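Local coordinates for protein 3'-5' exonuclease crn-4 (Caenorhabditis elegans, PDB 5DK5) that digests RNA and DNA from the 3' end as a metal-dependent DEDDh exonuclease and takes part in apoptotic DNA degradation, at residues T171-M176 with C195-T200; T200-M205 with A210-N215. All coordinates share one frame; numbering follows the deposited sequence.

Overall arrangement
The chain lays down the first five strands of the mixed sheet and helix 151-161 before reaching helix 172-179, whose start forms the first half of contact 1. A mostly irregular link then leads into helix 191-207, and contact 1 closes when 195-200 meets 171-176. Contact 2 follows in series: the same helix runs on through 200-205, ends, and turns back so that 210-215 covers its last turns on the way to strand 216-219. The two contacts neither nest nor cross. They share Thr-200, their centres lie about 11 Å apart, and Ile-201 CD1, one residue on, packs 3.7 Å from Met-176 CB. Helix 191-207 thus joins helix 172-179, beside the metal site, to the approach to strand 216-219.

Contact 1: residues T171-M176 with C195-T200; sequences TNIGKM and CLNIAT
Ile-173, in the first turn of helix 172-179, packs on Asn-197 and Ile-198 of helix 191-207, joining two helices that flank the active site of the DEDDh exonuclease fold. Helix 191-207 carries Asp-194, a ligand of the catalytic magnesium, and the Ile-173 side chain lies about 4 Å from that of Asp-194 at the nearest atoms and equally near the bound inhibitor MES. Cys-195 points away from Ile-173 and packs on Asp-25, another metal ligand. At Asn-197 the CB methylene takes Ile-173 CG2 at 3.7 Å, the two side chains crossing at about a right angle. The buried amide beyond it is well served by an asparagine, which can both give and accept: ND2 donates to Ile-185 O while OD1 accepts from Asn-177 ND2. Ile-198 comes next, and its CG1 meets Ile-173 CD1 at 3.9 Å. With CG1 of Ile-173 anti to the carbonyl carbon (chi1 -67°) and CG2 anti to the backbone N, the forked beta carbon sends one branch to each neighbour. Cutting Ile-173 back to an alanine would probably open a gap over Asn-197 CB and Ile-198 CG1 and leave Asp-194 less closely packed. Thr-171 is the N-cap of helix 172-179, its OG1 accepting from Gly-174 N at 3.0 Å; Gly-174, having no CB, lets that oxygen come close, and the same OG1 makes a weak hydrogen bond to a sulfonate oxygen of MES. Ala-199, on the far side of its helix, is small enough to lie against Ile-23 of strand 20-28. At Thr-200 the hydroxyl folds back on its own helix: OG1 donates to Leu-196 O at 2.9 Å, reaching it from the opposite face of the carbonyl plane to Thr-200 N.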
ATOM      1  N   THR B 171      16.081  10.090  17.524  1.00 49.39           N
ATOM      2  CA  THR B 171      16.219   8.664  17.225  1.00 47.64           C
ATOM      3  C   THR B 171      17.346   8.022  18.026  1.00 45.84           C
ATOM      4  O   THR B 171      18.186   8.712  18.601  1.00 47.22           O
ATOM      5  CB  THR B 171      16.489   8.423  15.729  1.00 46.87           C
ATOM      6  OG1 THR B 171      17.678   9.119  15.336  1.00 45.33           O
ATOM      7  CG2 THR B 171      15.320   8.905  14.890  1.00 48.85           C
ATOM      8  N   ASN B 172      17.362   6.692  18.049  1.00 51.66           N
ATOM      9  CA  ASN B 172      18.400   5.947  18.750  1.00 48.01           C
ATOM     10  C   ASN B 172      19.780   6.219  18.163  1.00 43.63           C
ATOM     11  O   ASN B 172      20.715   6.545  18.890  1.00 41.97           O
ATOM     12  CB  ASN B 172      18.098   4.448  18.706  1.00 45.47           C
ATOM     13  CG  ASN B 172      17.008   4.045  19.681  1.00 45.05           C
ATOM     14  OD1 ASN B 172      16.271   4.890  20.190  1.00 47.41           O
ATOM     15  ND2 ASN B 172      16.902   2.749  19.947  1.00 42.42           N
ATOM     16  N   ILE B 173      19.900   6.086  16.846  1.00 41.09           N
ATOM     17  CA  ILE B 173      21.158   6.365  16.164  1.00 41.39           C
ATOM     18  C   ILE B 173      21.529   7.836  16.314  1.00 43.32           C
ATOM     19  O   ILE B 173      22.695   8.174  16.516  1.00 44.82           O
ATOM     20  CB  ILE B 173      21.085   6.005  14.666  1.00 38.33           C
ATOM     21  CG1 ILE B 173      20.945   4.491  14.496  1.00 37.02           C
ATOM     22  CG2 ILE B 173      22.334   6.500  13.923  1.00 37.31           C
ATOM     23  CD1 ILE B 173      20.624   4.049  13.080  1.00 35.16           C
ATOM     24  N   GLY B 174      20.529   8.706  16.211  1.00 40.57           N
ATOM     25  CA  GLY B 174      20.743  10.135  16.340  1.00 41.91           C
ATOM     26  C   GLY B 174      21.250  10.526  17.715  1.00 41.78           C
ATOM     27  O   GLY B 174      22.133  11.375  17.840  1.00 42.50           O
ATOM     28  N   LYS B 175      20.687   9.909  18.749  1.00 53.13           N
ATOM     29  CA  LYS B 175      21.103  10.174  20.123  1.00 53.54           C
ATOM     30  C   LYS B 175      22.529   9.697  20.369  1.00 54.24           C
ATOM     31  O   LYS B 175      23.340  10.411  20.958  1.00 55.12           O
ATOM     32  CB  LYS B 175      20.153   9.497  21.112  1.00 53.72           C
ATOM     33  CG  LYS B 175      18.841  10.234  21.313  1.00 56.02           C
ATOM     34  CD  LYS B 175      17.899   9.451  22.210  1.00 57.56           C
ATOM     35  CE  LYS B 175      16.579  10.179  22.398  1.00 60.22           C
ATOM     36  NZ  LYS B 175      15.649   9.423  23.280  1.00 63.09           N
ATOM     37  N   MET B 176      22.825   8.485  19.914  1.00 47.48           N
ATOM     38  CA  MET B 176      24.140   7.892  20.113  1.00 47.84           C
ATOM     39  C   MET B 176      25.223   8.680  19.382  1.00 52.09           C
ATOM     40  O   MET B 176      26.318   8.870  19.909  1.00 55.38           O
ATOM     41  CB  MET B 176      24.136   6.434  19.650  1.00 44.03           C
ATOM     42  CG  MET B 176      23.332   5.520  20.559  1.00 43.22           C
ATOM     43  SD  MET B 176      23.427   3.772  20.126  1.00 46.38           S
ATOM     44  CE  MET B 176      22.528   3.749  18.577  1.00 33.88           C
ATOM     45  N   CYS B 195      23.460   0.960   8.991  1.00 33.46           N
ATOM     46  CA  CYS B 195      24.465  -0.041   9.327  1.00 32.57           C
ATOM     47  C   CYS B 195      25.812   0.607   9.629  1.00 34.10           C
ATOM     48  O   CYS B 195      26.463   0.273  10.618  1.00 32.54           O
ATOM     49  CB  CYS B 195      24.619  -1.047   8.185  1.00 30.96           C
ATOM     50  SG  CYS B 195      23.274  -2.239   8.056  1.00 32.66           S
ATOM     51  N   LEU B 196      26.220   1.538   8.772  1.00 38.80           N
ATOM     52  CA  LEU B 196      27.500   2.215   8.933  1.00 39.20           C
ATOM     53  C   LEU B 196      27.521   3.072  10.195  1.00 39.59           C
ATOM     54  O   LEU B 196      28.523   3.107  10.909  1.00 39.84           O
ATOM     55  CB  LEU B 196      27.801   3.077   7.705  1.00 39.99           C
ATOM     56  CG  LEU B 196      28.054   2.318   6.399  1.00 40.05           C
ATOM     57  CD1 LEU B 196      28.150   3.284   5.228  1.00 40.87           C
ATOM     58  CD2 LEU B 196      29.310   1.462   6.486  1.00 40.39           C
ATOM     59  N   ASN B 197      26.418   3.760  10.469  1.00 33.40           N
ATOM     60  CA  ASN B 197      26.318   4.584  11.668  1.00 36.32           C
ATOM     61  C   ASN B 197      26.379   3.739  12.935  1.00 35.47           C
ATOM     62  O   ASN B 197      27.095   4.074  13.877  1.00 34.75           O
ATOM     63  CB  ASN B 197      25.027   5.405  11.654  1.00 40.36           C
ATOM     64  CG  ASN B 197      25.153   6.673  10.835  1.00 44.66           C
ATOM     65  OD1 ASN B 197      25.871   7.599  11.215  1.00 46.81           O
ATOM     66  ND2 ASN B 197      24.450   6.727   9.708  1.00 44.06           N
ATOM     67  N   ILE B 198      25.630   2.642  12.949  1.00 36.34           N
ATOM     68  CA  ILE B 198      25.619   1.741  14.095  1.00 38.45           C
ATOM     69  C   ILE B 198      27.000   1.126  14.299  1.00 39.34           C
ATOM     70  O   ILE B 198      27.461   0.976  15.431  1.00 37.97           O
ATOM     71  CB  ILE B 198      24.570   0.622  13.921  1.00 35.99           C
ATOM     72  CG1 ILE B 198      23.159   1.212  13.954  1.00 36.18           C
ATOM     73  CG2 ILE B 198      24.707  -0.433  15.020  1.00 35.40           C
ATOM     74  CD1 ILE B 198      22.071   0.254  13.496  1.00 34.65           C
ATOM     75  N   ALA B 199      27.653   0.773  13.196  1.00 35.54           N
ATOM     76  CA  ALA B 199      28.982   0.174  13.249  1.00 39.52           C
ATOM     77  C   ALA B 199      30.000   1.143  13.842  1.00 35.15           C
ATOM     78  O   ALA B 199      30.815   0.762  14.680  1.00 36.10           O
ATOM     79  CB  ALA B 199      29.417  -0.265  11.862  1.00 38.21           C
ATOM     80  N   THR B 200      29.948   2.396  13.400  1.00 43.50           N
ATOM     81  CA  THR B 200      30.866   3.416  13.895  1.00 44.63           C
ATOM     82  C   THR B 200      30.595   3.705  15.369  1.00 45.47           C
ATOM     83  O   THR B 200      31.525   3.883  16.155  1.00 48.50           O
ATOM     84  CB  THR B 200      30.747   4.717  13.085  1.00 42.47           C
ATOM     85  OG1 THR B 200      30.934   4.432  11.693  1.00 41.01           O
ATOM     86  CG2 THR B 200      31.788   5.734  13.532  1.00 39.09           C
TER

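Contact 2: residues T200-M205 with A210-N215; sequences TILQRM and AKVTVN
The end of helix 191-207 is consistent with a Schellman motif: between Met-205 and Ala-210 the contact holds its 6→1 backbone bond, from residue i+5 back to i, and the apolar touch that usually goes with it. Ala-210 N donates to Met-205 O at 2.8 Å with an N-H...O angle of 155°, so the bond is fairly straight at the hydrogen. The donor lies 33° out of the carbonyl plane, so the approach to the oxygen is oblique, as the chain reverses and comes back over the helix end. This bond engages one of the last carbonyls of the helix. Alongside it Ala-210 CB rests 3.8 Å from Met-205 CB, and that same methyl is 3.1 Å from Met-205 O, a tight fit in which the small side chain of alanine suits the closeness of the two backbones. The methionine chain bends at its last torsion (chi3 63°), which keeps CE within 4.2 Å of Ala-210 CB, a looser touch beside that of Met-205 CB; a flexible thioether can follow the turn in this way. At Lys-211 the bond from CA to CB turns away from the helix, as suits an exposed residue. Val-212 faces inward again, in the alternation of an extended chain, and offers both methyls to Leu-202. Leu-202 CD1 sits evenly over that fork, 3.8 Å from Val-212 CG1 and equally far from CG2, and the beta-branched valine thereby gives the leucine methyl a two-pronged seat. Beneath both segments runs helix 151-161, where Leu-151 meets Leu-202, Ile-154 meets Met-205 and Glu-158 meets Ala-210. Farther on, Asn-215 OD1 accepts from Asn-150 N at the end of strand 147-150, and the chain passes directly into strand 216-219 of the central sheet.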
ATOM      1  N   THR B 200      29.948   2.396  13.400  1.00 43.50           N
ATOM      2  CA  THR B 200      30.866   3.416  13.895  1.00 44.63           C
ATOM      3  C   THR B 200      30.595   3.705  15.369  1.00 45.47           C
ATOM      4  O   THR B 200      31.525   3.883  16.155  1.00 48.50           O
ATOM      5  CB  THR B 200      30.747   4.717  13.085  1.00 42.47           C
ATOM      6  OG1 THR B 200      30.934   4.432  11.693  1.00 41.01           O
ATOM      7  CG2 THR B 200      31.788   5.734  13.532  1.00 39.09           C
ATOM      8  N   ILE B 201      29.318   3.751  15.733  1.00 38.33           N
ATOM      9  CA  ILE B 201      28.927   3.912  17.128  1.00 37.59           C
ATOM     10  C   ILE B 201      29.451   2.736  17.945  1.00 37.88           C
ATOM     11  O   ILE B 201      30.055   2.924  19.000  1.00 39.16           O
ATOM     12  CB  ILE B 201      27.395   4.012  17.280  1.00 39.35           C
ATOM     13  CG1 ILE B 201      26.888   5.326  16.685  1.00 41.63           C
ATOM     14  CG2 ILE B 201      26.980   3.935  18.751  1.00 39.35           C
ATOM     15  CD1 ILE B 201      25.401   5.331  16.393  1.00 41.21           C
ATOM     16  N   LEU B 202      29.212   1.528  17.442  1.00 36.75           N
ATOM     17  CA  LEU B 202      29.669   0.308  18.098  1.00 36.95           C
ATOM     18  C   LEU B 202      31.172   0.352  18.344  1.00 48.00           C
ATOM     19  O   LEU B 202      31.643   0.015  19.427  1.00 45.39           O
ATOM     20  CB  LEU B 202      29.309  -0.915  17.250  1.00 40.33           C
ATOM     21  CG  LEU B 202      29.881  -2.265  17.691  1.00 42.33           C
ATOM     22  CD1 LEU B 202      29.358  -2.659  19.060  1.00 44.20           C
ATOM     23  CD2 LEU B 202      29.551  -3.334  16.664  1.00 42.03           C
ATOM     24  N   GLN B 203      31.917   0.779  17.329  1.00 49.88           N
ATOM     25  CA  GLN B 203      33.369   0.869  17.418  1.00 48.69           C
ATOM     26  C   GLN B 203      33.792   1.878  18.478  1.00 48.46           C
ATOM     27  O   GLN B 203      34.587   1.569  19.365  1.00 48.74           O
ATOM     28  CB  GLN B 203      33.959   1.258  16.060  1.00 47.48           C
ATOM     29  CG  GLN B 203      35.479   1.276  16.015  1.00 46.65           C
ATOM     30  CD  GLN B 203      36.013   1.589  14.632  1.00 45.46           C
ATOM     31  OE1 GLN B 203      35.569   2.535  13.981  1.00 44.94           O
ATOM     32  NE2 GLN B 203      36.967   0.787  14.170  1.00 46.18           N
ATOM     33  N   ARG B 204      33.251   3.089  18.377  1.00 47.72           N
ATOM     34  CA  ARG B 204      33.575   4.158  19.316  1.00 48.81           C
ATOM     35  C   ARG B 204      33.228   3.763  20.745  1.00 49.58           C
ATOM     36  O   ARG B 204      33.930   4.131  21.686  1.00 49.86           O
ATOM     37  CB  ARG B 204      32.838   5.445  18.934  1.00 48.87           C
ATOM     38  CG  ARG B 204      32.987   6.590  19.935  1.00 51.89           C
ATOM     39  CD  ARG B 204      34.434   7.025  20.106  1.00 55.38           C
ATOM     40  NE  ARG B 204      34.955   7.683  18.911  1.00 57.37           N
ATOM     41  CZ  ARG B 204      34.821   8.979  18.642  1.00 61.36           C
ATOM     42  NH1 ARG B 204      34.178   9.784  19.481  1.00 63.55           N
ATOM     43  NH2 ARG B 204      35.332   9.475  17.525  1.00 62.54           N
ATOM     44  N   MET B 205      32.142   3.014  20.903  1.00 50.20           N
ATOM     45  CA  MET B 205      31.684   2.622  22.227  1.00 53.56           C
ATOM     46  C   MET B 205      32.702   1.742  22.949  1.00 54.00           C
ATOM     47  O   MET B 205      33.015   1.993  24.112  1.00 55.49           O
ATOM     48  CB  MET B 205      30.337   1.903  22.137  1.00 53.12           C
ATOM     49  CG  MET B 205      29.155   2.855  22.058  1.00 54.73           C
ATOM     50  SD  MET B 205      27.564   2.029  21.868  1.00 43.92           S
ATOM     51  CE  MET B 205      27.462   1.103  23.399  1.00 87.37           C
ATOM     52  N   ALA B 210      33.210   0.449  26.453  1.00 60.73           N
ATOM     53  CA  ALA B 210      31.922  -0.224  26.596  1.00 61.17           C
ATOM     54  C   ALA B 210      32.081  -1.736  26.471  1.00 61.11           C
ATOM     55  O   ALA B 210      32.944  -2.221  25.739  1.00 62.51           O
ATOM     56  CB  ALA B 210      30.935   0.292  25.561  1.00 60.28           C
ATOM     57  N   LYS B 211      31.243  -2.472  27.196  1.00 55.33           N
ATOM     58  CA  LYS B 211      31.256  -3.932  27.170  1.00 55.38           C
ATOM     59  C   LYS B 211      30.071  -4.458  26.362  1.00 52.97           C
ATOM     60  O   LYS B 211      28.932  -4.454  26.832  1.00 51.27           O
ATOM     61  CB  LYS B 211      31.224  -4.486  28.594  1.00 57.65           C
ATOM     62  CG  LYS B 211      31.562  -5.966  28.695  1.00 58.81           C
ATOM     63  CD  LYS B 211      32.326  -6.278  29.979  1.00 61.05           C
ATOM     64  CE  LYS B 211      33.199  -7.516  29.837  1.00 62.14           C
ATOM     65  NZ  LYS B 211      34.136  -7.665  30.990  1.00 64.26           N
ATOM     66  N   VAL B 212      30.354  -4.917  25.147  1.00 54.21           N
ATOM     67  CA  VAL B 212      29.315  -5.304  24.200  1.00 50.99           C
ATOM     68  C   VAL B 212      29.109  -6.817  24.166  1.00 50.90           C
ATOM     69  O   VAL B 212      30.047  -7.579  23.932  1.00 52.65           O
ATOM     70  CB  VAL B 212      29.654  -4.800  22.780  1.00 49.70           C
ATOM     71  CG1 VAL B 212      28.539  -5.138  21.803  1.00 47.90           C
ATOM     72  CG2 VAL B 212      29.904  -3.297  22.804  1.00 49.89           C
ATOM     73  N   THR B 213      27.870  -7.238  24.410  1.00 47.72           N
ATOM     74  CA  THR B 213      27.503  -8.651  24.403  1.00 44.51           C
ATOM     75  C   THR B 213      26.015  -8.801  24.097  1.00 41.70           C
ATOM     76  O   THR B 213      25.270  -7.824  24.135  1.00 40.95           O
ATOM     77  CB  THR B 213      27.797  -9.327  25.759  1.00 44.55           C
ATOM     78  OG1 THR B 213      29.001  -8.791  26.320  1.00 51.61           O
ATOM     79  CG2 THR B 213      27.942 -10.833  25.598  1.00 39.95           C
ATOM     80  N   VAL B 214      25.589 -10.023  23.789  1.00 39.13           N
ATOM     81  CA  VAL B 214      24.168 -10.343  23.679  1.00 40.71           C
ATOM     82  C   VAL B 214      23.445  -9.943  24.965  1.00 43.04           C
ATOM     83  O   VAL B 214      23.767 -10.442  26.043  1.00 36.21           O
ATOM     84  CB  VAL B 214      23.950 -11.850  23.403  1.00 34.16           C
ATOM     85  CG1 VAL B 214      22.477 -12.238  23.557  1.00 59.17           C
ATOM     86  CG2 VAL B 214      24.461 -12.219  22.012  1.00 33.41           C
ATOM     87  N   ASN B 215      22.475  -9.040  24.841  1.00 34.67           N
ATOM     88  CA  ASN B 215      21.718  -8.550  25.991  1.00 35.32           C
ATOM     89  C   ASN B 215      20.211  -8.765  25.846  1.00 36.67           C
ATOM     90  O   ASN B 215      19.444  -8.446  26.755  1.00 36.53           O
ATOM     91  CB  ASN B 215      22.009  -7.064  26.218  1.00 59.57           C
ATOM     92  CG  ASN B 215      21.805  -6.228  24.969  1.00 59.21           C
ATOM     93  OD1 ASN B 215      21.313  -6.714  23.951  1.00 33.67           O
ATOM     94  ND2 ASN B 215      22.179  -4.957  25.047  1.00 35.37           N
TER